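Local coordinates for protein alginase (Pseudoalteromonas, PDB 4Q8L) that is an alginate lyase of polysaccharide lyase family 18 that probably cleaves the glycosidic bonds of alginate by beta-elimination, at residues G9-L14 and Y49-S54; G44-Y49 and G178-S183. All blocks are in the same frame, centred on the assembly; numbering follows the deposited sequence.

Contact 1 (G9-L14 and Y49-S54)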
loop_
_atom_site.group_PDB
_atom_site.type_symbol
_atom_site.label_atom_id
_atom_site.label_comp_id
_atom_site.label_asym_id
_atom_site.label_seq_id
_atom_site.Cartn_x
_atom_site.Cartn_y
_atom_site.Cartn_z
ATOM N N GLY A 9 13.002 -12.617 6.008
ATOM C CA GLY A 9 12.094 -13.076 4.972
ATOM C C GLY A 9 11.337 -14.365 5.275
ATOM O O GLY A 9 10.925 -15.055 4.353
ATOM N N SER A 10 11.140 -14.695 6.553
ATOM C CA SER A 10 10.426 -15.926 6.893
ATOM C C SER A 10 8.968 -15.889 6.421
ATOM O O SER A 10 8.426 -16.904 5.988
ATOM C CB SER A 10 10.485 -16.195 8.396
ATOM O OG SER A 10 9.986 -15.088 9.121
ATOM N N ILE A 11 8.341 -14.719 6.514
ATOM C CA ILE A 11 6.982 -14.519 6.000
ATOM C C ILE A 11 6.974 -13.726 4.688
ATOM O O ILE A 11 6.278 -14.085 3.735
ATOM C CB ILE A 11 6.099 -13.743 7.021
ATOM C CG1 ILE A 11 5.981 -14.511 8.343
ATOM C CG2 ILE A 11 4.710 -13.432 6.423
ATOM C CD1 ILE A 11 5.247 -15.843 8.237
ATOM N N PHE A 12 7.747 -12.641 4.649
ATOM C CA PHE A 12 7.675 -11.676 3.550
ATOM C C PHE A 12 8.861 -11.759 2.593
ATOM O O PHE A 12 10.021 -11.682 3.016
ATOM C CB PHE A 12 7.600 -10.233 4.092
ATOM C CG PHE A 12 6.379 -9.945 4.931
ATOM C CD1 PHE A 12 5.188 -9.548 4.332
ATOM C CD2 PHE A 12 6.433 -10.042 6.320
ATOM C CE1 PHE A 12 4.065 -9.272 5.099
ATOM C CE2 PHE A 12 5.305 -9.771 7.102
ATOM C CZ PHE A 12 4.120 -9.384 6.490
ATOM N N ASP A 13 8.553 -11.909 1.304
ATOM C CA ASP A 13 9.519 -11.689 0.239
ATOM C C ASP A 13 9.716 -10.184 0.107
ATOM O O ASP A 13 8.767 -9.411 0.290
ATOM C CB ASP A 13 8.980 -12.194 -1.101
ATOM C CG ASP A 13 8.943 -13.703 -1.203
ATOM O OD1 ASP A 13 8.092 -14.199 -1.972
ATOM O OD2 ASP A 13 9.761 -14.385 -0.544
ATOM N N LEU A 14 10.940 -9.775 -0.211
ATOM C CA LEU A 14 11.215 -8.385 -0.557
ATOM C C LEU A 14 10.897 -8.118 -2.028
ATOM O O LEU A 14 11.438 -8.780 -2.920
ATOM C CB LEU A 14 12.687 -8.056 -0.286
ATOM C CG LEU A 14 13.190 -6.669 -0.691
ATOM C CD1 LEU A 14 12.251 -5.562 -0.176
ATOM C CD2 LEU A 14 14.637 -6.452 -0.199
ATOM N N TYR A 49 7.025 -5.217 0.838
ATOM C CA TYR A 49 7.135 -6.594 1.289
ATOM C C TYR A 49 5.832 -7.318 0.970
ATOM O O TYR A 49 4.769 -6.699 0.944
ATOM C CB TYR A 49 7.419 -6.660 2.794
ATOM C CG TYR A 49 8.806 -6.205 3.158
ATOM C CD1 TYR A 49 9.036 -4.914 3.605
ATOM C CD2 TYR A 49 9.897 -7.061 3.030
ATOM C CE1 TYR A 49 10.313 -4.489 3.935
ATOM C CE2 TYR A 49 11.176 -6.644 3.359
ATOM C CZ TYR A 49 11.371 -5.355 3.808
ATOM O OH TYR A 49 12.633 -4.924 4.138
ATOM N N LYS A 50 5.929 -8.629 0.757
ATOM C CA LYS A 50 4.825 -9.416 0.237
ATOM C C LYS A 50 4.824 -10.814 0.862
ATOM O O LYS A 50 5.840 -11.521 0.843
ATOM C CB LYS A 50 4.963 -9.516 -1.287
ATOM C CG LYS A 50 3.974 -10.443 -1.968
ATOM C CD LYS A 50 4.605 -11.064 -3.200
ATOM C CE LYS A 50 5.630 -12.127 -2.802
ATOM N NZ LYS A 50 6.519 -12.455 -3.940
ATOM N N VAL A 51 3.689 -11.215 1.425
ATOM C CA VAL A 51 3.581 -12.559 1.993
ATOM C C VAL A 51 3.882 -13.599 0.897
ATOM O O VAL A 51 3.260 -13.592 -0.166
ATOM C CB VAL A 51 2.186 -12.811 2.606
ATOM C CG1 VAL A 51 2.031 -14.277 3.015
ATOM C CG2 VAL A 51 1.941 -11.880 3.808
ATOM N N LYS A 52 4.843 -14.479 1.147
ATOM C CA LYS A 52 5.263 -15.435 0.114
ATOM C C LYS A 52 4.150 -16.415 -0.280
ATOM O O LYS A 52 3.276 -16.741 0.528
ATOM C CB LYS A 52 6.520 -16.198 0.555
ATOM C CG LYS A 52 6.279 -17.150 1.713
ATOM C CD LYS A 52 7.574 -17.792 2.201
ATOM C CE LYS A 52 8.535 -16.769 2.772
ATOM N NZ LYS A 52 9.656 -17.454 3.469
ATOM N N GLU A 53 4.192 -16.875 -1.527
ATOM C CA GLU A 53 3.180 -17.784 -2.064
ATOM C C GLU A 53 2.978 -19.032 -1.201
ATOM O O GLU A 53 1.862 -19.511 -1.041
ATOM C CB GLU A 53 3.542 -18.197 -3.496
ATOM C CG GLU A 53 2.531 -19.144 -4.150
ATOM C CD GLU A 53 2.881 -19.494 -5.595
ATOM O OE1 GLU A 53 4.087 -19.590 -5.925
ATOM O OE2 GLU A 53 1.945 -19.673 -6.406
ATOM N N SER A 54 4.067 -19.543 -0.642
ATOM C CA SER A 54 4.038 -20.809 0.077
ATOM C C SER A 54 3.310 -20.722 1.413
ATOM O O SER A 54 3.118 -21.744 2.080
ATOM C CB SER A 54 5.464 -21.330 0.296
ATOM O OG SER A 54 6.123 -20.588 1.311
HETATM O O HOH W 1 6.619 -15.912 -2.926
#
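Phe12 faces Val51, and Leu14 faces Tyr49, as antiparallel non-hydrogen-bonded pairs. Their side chains share one face, where apolar groups suit the burial of Phe12, Val51 and Tyr49; Leu14 sits nearer its margin. Val51 CG2 reaches Phe12 CE1 at 3.6 Å, and the Phe12 ring also meets Tyr222 and Phe177 edge-to-face. Leu14 swings CD1 over one face of the Tyr49 ring, a CH-pi contact 4.2 Å from the centroid; CG anti to the backbone N (chi1 175°) carries the branch there.

Backbone bonds join Asp13 and Lys50 both ways, and Lys52 N adds a straighter one to Ile11 O (3.0 Å, 167° at the hydrogen).

Asp13 and Lys50 point to the other face, Lys50 NZ forming a salt bridge 3.1 Å from Asp13 OD1, on its anti lone pair, and another with Glu15. Lys52, following the strand, bends at chi3 (64°) to bring NZ within 2.9 Å of Gly9 O, in the carbonyl plane, and 2.9 Å of Ser10 O, above its carbonyl plane. Gly9, with positive phi, turns the chain out of helix 4-7. One ammonium thus ties this turn to the end of strand 44-51, while Phe12, Val51 and Tyr49 pack toward the interior.

Contact 2 (G44-Y49 and G178-S183)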
loop_
_atom_site.group_PDB
_atom_site.type_symbol
_atom_site.label_atom_id
_atom_site.label_comp_id
_atom_site.label_asym_id
_atom_site.label_seq_id
_atom_site.Cartn_x
_atom_site.Cartn_y
_atom_site.Cartn_z
ATOM N N GLY A 44 2.871 1.401 -12.266
ATOM C CA GLY A 44 3.700 2.106 -11.315
ATOM C C GLY A 44 4.929 1.339 -10.869
ATOM O O GLY A 44 5.253 0.264 -11.401
ATOM N N TRP A 45 5.626 1.918 -9.895
ATOM C CA TRP A 45 6.839 1.338 -9.345
ATOM C C TRP A 45 6.578 1.105 -7.875
ATOM O O TRP A 45 5.916 1.917 -7.233
ATOM C CB TRP A 45 8.003 2.316 -9.480
ATOM C CG TRP A 45 8.723 2.297 -10.802
ATOM C CD1 TRP A 45 8.746 1.282 -11.719
ATOM C CD2 TRP A 45 9.537 3.345 -11.342
ATOM N NE1 TRP A 45 9.532 1.633 -12.797
ATOM C CE2 TRP A 45 10.026 2.896 -12.590
ATOM C CE3 TRP A 45 9.903 4.621 -10.887
ATOM C CZ2 TRP A 45 10.861 3.677 -13.387
ATOM C CZ3 TRP A 45 10.738 5.398 -11.686
ATOM C CH2 TRP A 45 11.204 4.923 -12.918
ATOM N N ARG A 46 7.119 0.020 -7.331
ATOM C CA ARG A 46 6.907 -0.286 -5.922
ATOM C C ARG A 46 8.201 -0.615 -5.192
ATOM O O ARG A 46 9.210 -0.986 -5.792
ATOM C CB ARG A 46 5.943 -1.469 -5.773
ATOM C CG ARG A 46 6.539 -2.785 -6.266
ATOM C CD ARG A 46 5.519 -3.539 -7.073
ATOM N NE ARG A 46 6.058 -4.743 -7.698
ATOM C CZ ARG A 46 5.903 -5.974 -7.214
ATOM N NH1 ARG A 46 5.242 -6.167 -6.074
ATOM N NH2 ARG A 46 6.403 -7.013 -7.876
ATOM N N HIS A 47 8.141 -0.480 -3.877
ATOM C CA HIS A 47 9.177 -0.970 -2.995
ATOM C C HIS A 47 8.345 -1.471 -1.830
ATOM O O HIS A 47 7.695 -0.680 -1.164
ATOM C CB HIS A 47 10.092 0.173 -2.566
ATOM C CG HIS A 47 11.469 -0.263 -2.173
ATOM N ND1 HIS A 47 12.398 0.606 -1.641
ATOM C CD2 HIS A 47 12.082 -1.470 -2.254
ATOM C CE1 HIS A 47 13.525 -0.047 -1.407
ATOM N NE2 HIS A 47 13.359 -1.309 -1.767
ATOM N N GLU A 48 8.311 -2.782 -1.611
ATOM C CA GLU A 48 7.373 -3.313 -0.629
ATOM C C GLU A 48 7.706 -4.748 -0.205
ATOM O O GLU A 48 8.571 -5.403 -0.796
ATOM C CB GLU A 48 5.933 -3.222 -1.180
ATOM C CG GLU A 48 5.640 -4.195 -2.315
ATOM C CD GLU A 48 4.371 -3.861 -3.111
ATOM O OE1 GLU A 48 4.255 -4.333 -4.258
ATOM O OE2 GLU A 48 3.485 -3.150 -2.599
ATOM N N TYR A 49 7.025 -5.217 0.838
ATOM C CA TYR A 49 7.135 -6.594 1.289
ATOM C C TYR A 49 5.832 -7.318 0.970
ATOM O O TYR A 49 4.769 -6.699 0.944
ATOM C CB TYR A 49 7.419 -6.660 2.794
ATOM C CG TYR A 49 8.806 -6.205 3.158
ATOM C CD1 TYR A 49 9.036 -4.914 3.605
ATOM C CD2 TYR A 49 9.897 -7.061 3.030
ATOM C CE1 TYR A 49 10.313 -4.489 3.935
ATOM C CE2 TYR A 49 11.176 -6.644 3.359
ATOM C CZ TYR A 49 11.371 -5.355 3.808
ATOM O OH TYR A 49 12.633 -4.924 4.138
ATOM N N GLY A 178 4.226 -1.263 2.175
ATOM C CA GLY A 178 5.391 -0.516 1.738
ATOM C C GLY A 178 4.966 0.723 0.981
ATOM O O GLY A 178 4.172 1.521 1.484
ATOM N N ASN A 179 5.462 0.857 -0.244
ATOM C CA ASN A 179 5.254 2.060 -1.033
ATOM C C ASN A 179 5.091 1.680 -2.505
ATOM O O ASN A 179 6.073 1.537 -3.243
ATOM C CB ASN A 179 6.445 3.003 -0.824
ATOM C CG ASN A 179 6.266 4.374 -1.484
ATOM O OD1 ASN A 179 5.271 4.642 -2.163
ATOM N ND2 ASN A 179 7.245 5.250 -1.274
ATOM N N TYR A 180 3.846 1.492 -2.916
ATOM C CA TYR A 180 3.542 1.169 -4.302
ATOM C C TYR A 180 3.020 2.430 -4.974
ATOM O O TYR A 180 1.822 2.745 -4.915
ATOM C CB TYR A 180 2.530 0.021 -4.396
ATOM C CG TYR A 180 2.293 -0.523 -5.796
ATOM C CD1 TYR A 180 2.316 0.312 -6.907
ATOM C CD2 TYR A 180 2.047 -1.879 -6.008
ATOM C CE1 TYR A 180 2.097 -0.184 -8.187
ATOM C CE2 TYR A 180 1.820 -2.383 -7.291
ATOM C CZ TYR A 180 1.840 -1.529 -8.371
ATOM O OH TYR A 180 1.624 -2.008 -9.646
ATOM N N LEU A 181 3.949 3.147 -5.602
ATOM C CA LEU A 181 3.689 4.448 -6.193
ATOM C C LEU A 181 2.929 4.241 -7.497
ATOM O O LEU A 181 3.422 3.579 -8.412
ATOM C CB LEU A 181 5.026 5.171 -6.456
ATOM C CG LEU A 181 4.984 6.598 -7.004
ATOM C CD1 LEU A 181 4.347 7.545 -5.973
ATOM C CD2 LEU A 181 6.383 7.094 -7.377
ATOM N N GLN A 182 1.722 4.795 -7.578
ATOM C CA GLN A 182 0.874 4.569 -8.744
ATOM C C GLN A 182 1.132 5.575 -9.876
ATOM O O GLN A 182 1.194 6.777 -9.652
ATOM C CB GLN A 182 -0.608 4.532 -8.335
ATOM C CG GLN A 182 -0.992 3.230 -7.609
ATOM C CD GLN A 182 -2.457 3.185 -7.229
ATOM O OE1 GLN A 182 -2.912 3.947 -6.369
ATOM N NE2 GLN A 182 -3.209 2.292 -7.868
ATOM N N SER A 183 1.307 5.060 -11.089
ATOM C CA SER A 183 1.525 5.906 -12.255
ATOM C C SER A 183 0.152 6.351 -12.761
ATOM O O SER A 183 -0.500 5.645 -13.531
ATOM C CB SER A 183 2.294 5.123 -13.328
ATOM O OG SER A 183 2.452 5.894 -14.504
HETATM O O HOH W 2 3.784 -2.123 -11.703
#
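Arg46 lays its CB over one face of the Tyr180 ring, a CH-pi contact 4.1 Å from the centroid, where the strands come closest (CA to CA 4.0 Å). Glycine suits the pairs beyond it. A CB on Gly44 would jam against the preceding carbonyl and clash with Leu181 O, which takes a CA-H...O contact from Gly44 CA (3.3 Å). Gly178 lies against Glu48 (CA to CA 4.2 Å), where a CB would collide with His47 O and Glu48 CA. Reciprocal backbone bonds join Trp45 with Leu181 and His47 with Asn179.

The polar face is less tightly knit, with a single bridging water, though still buried. Arg46 NH1 meets the anti lone pair of Glu48 OE1 at 2.8 Å, in the guanidinium plane; Lys176 shares that oxygen. Tyr180, its CG anti to the backbone N (chi1 -172°), runs its ring toward Gly44, whose O the water joins to Tyr180 OH. Tyr180 ends a YFKFGNY sequence like the groove-lining motif of related alginate lyases, so this face probably borders the substrate groove.

On the other face Trp45 and Leu181 pack against Phe205 of helix 198-207 and Asn179 bonds to Thr80; helix 32-35 covers His47 and Leu181, while strand 79-86 flanks strand 179-182.

In the fold
Both contacts pair strand 44-51 with an antiparallel neighbour in the same sheet of the concanavalin-like fold; Tyr49 ends one segment and begins the other, but makes its contacts in contact 1. Contact 1 lies about 15 Å from the chain centre and is only partly buried: it fastens the N-terminal strand 12-15, with lysines and an aspartate at its margin. Contact 2, about 7 Å from the centre, is wholly buried and joins segments far apart in sequence, using close-fitting glycines and an aromatic-arginine-glutamate cluster. Leu14 CD1 touches Glu48 O at 3.7 Å where they meet. Arg46, Glu48 and Lys50 alternate in charge along strand 44-51, and Glu15 of the neighbouring strand pairs with the two basic ones.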